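Local coordinates for HTH-type transcriptional regulator cbl (Escherichia coli K12, PDB 2FYI), which regulates transcription in the sulphate starvation response as a LysR-family factor, of which this is the cofactor-binding domain, and may be an accessory regulator of the cys regulon, at the interface of chains A and B. Coordinates in Å, arbitrary orientation; residue numbers count along the deposited sequence, not the author numbering. Chains: chain A/B, HTH-type transcriptional regulator cbl.

The interface of chains A and B. Residues chain A 48-51, 54; chain B 119, 146.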
# COMPACT_ATOMS: atom_id res chain seq x y z
N ILE A 48 12.06 -1.75 4.73
CA ILE A 48 10.86 -2.52 5.06
C ILE A 48 9.71 -1.54 5.04
O ILE A 48 9.80 -0.45 5.61
CB ILE A 48 10.91 -3.13 6.48
CG1 ILE A 48 12.37 -3.30 6.95
CG2 ILE A 48 10.09 -4.42 6.55
CD1 ILE A 48 12.71 -4.60 7.83
N GLN A 49 8.63 -1.91 4.37
CA GLN A 49 7.43 -1.09 4.40
C GLN A 49 6.46 -1.62 5.43
O GLN A 49 6.23 -2.82 5.50
CB GLN A 49 6.75 -1.10 3.05
CG GLN A 49 5.43 -0.32 2.99
CD GLN A 49 4.77 -0.45 1.63
OE1 GLN A 49 5.30 -1.15 0.74
NE2 GLN A 49 3.63 0.19 1.44
N GLY A 50 5.87 -0.74 6.22
CA GLY A 50 4.95 -1.22 7.23
C GLY A 50 4.09 -0.11 7.75
O GLY A 50 4.23 1.02 7.32
N THR A 51 3.19 -0.45 8.68
CA THR A 51 2.32 0.51 9.37
C THR A 51 3.11 1.20 10.48
O THR A 51 4.10 0.66 10.97
CB THR A 51 1.12 -0.18 10.05
OG1 THR A 51 1.57 -0.86 11.24
CG2 THR A 51 0.44 -1.16 9.11
N GLU A 54 3.99 -1.04 13.42
CA GLU A 54 5.05 -1.97 13.04
C GLU A 54 6.41 -1.32 13.08
O GLU A 54 7.40 -1.90 13.53
CB GLU A 54 4.85 -2.43 11.62
CG GLU A 54 4.30 -3.81 11.48
CD GLU A 54 3.37 -3.97 10.29
OE1 GLU A 54 3.49 -3.23 9.27
OE2 GLU A 54 2.50 -4.85 10.41
N ARG B 119 6.48 -8.51 1.36
CA ARG B 119 6.65 -9.13 2.67
C ARG B 119 6.10 -10.53 2.72
O ARG B 119 5.28 -10.91 1.89
CB ARG B 119 5.83 -8.37 3.68
CG ARG B 119 6.17 -6.95 3.66
CD ARG B 119 6.41 -6.44 5.04
NE ARG B 119 5.15 -6.10 5.69
CZ ARG B 119 5.10 -5.77 6.96
NH1 ARG B 119 6.22 -5.78 7.66
NH2 ARG B 119 3.97 -5.44 7.52
N GLN B 146 4.71 -3.77 1.04
CA GLN B 146 3.30 -4.22 1.16
C GLN B 146 2.50 -3.93 -0.09
O GLN B 146 1.30 -4.18 -0.06
CB GLN B 146 2.56 -3.65 2.37
CG GLN B 146 3.44 -3.48 3.57
CD GLN B 146 2.77 -2.64 4.66
OE1 GLN B 146 2.35 -3.19 5.68
NE2 GLN B 146 2.67 -1.31 4.46
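The end of strand 43-49 of chain A, the loop after it and the start of helix 52-61 meet two loop residues of chain B, B:Arg119 and B:Gln146, in a part of a two-fold symmetric interface between cofactor-binding domains, repeated with the chains exchanged; this pairing may or may not be the one used in the cell. A:Gln49 has CG anti to its backbone N (chi1 177°) and runs out extended across B:Gln146, their amide planes 66° apart. Its tip oxygen OE1 accepts a hydrogen bond from the backbone N of B:Gln146 at 2.7 Å, the donor lying well above the carbonyl plane. Further back, the two side chains touch through A:Gln49 CG and B:Gln146 CG, 3.8 Å apart, while the B:Gln146 amide carbon CD packs on A:Gly50 CA at 3.7 Å. An alanine in place of A:Gln49 would probably leave the backbone N of B:Gln146 without this acceptor and open a gap beside the B:Gln146 side chain. B:Arg119 reaches A:Glu54 tip to tip: its NH2 and the carboxylate OE1 of A:Glu54 form a salt bridge at 2.9 Å whose hydrogen-bond geometry is weak, with the carboxylate steeply turned against the guanidinium. The backbone O of A:Gln49 lies over one guanidinium face, towards its rim. On its own side, A:Glu54 is steadied by a capping box at the helix start, where the same OE1 also accepts a hydrogen bond from the backbone N of A:Thr51 at 2.9 Å. In return, the backbone N of A:Glu54 donates to the A:Thr51 hydroxyl OG1 at 3.3 Å.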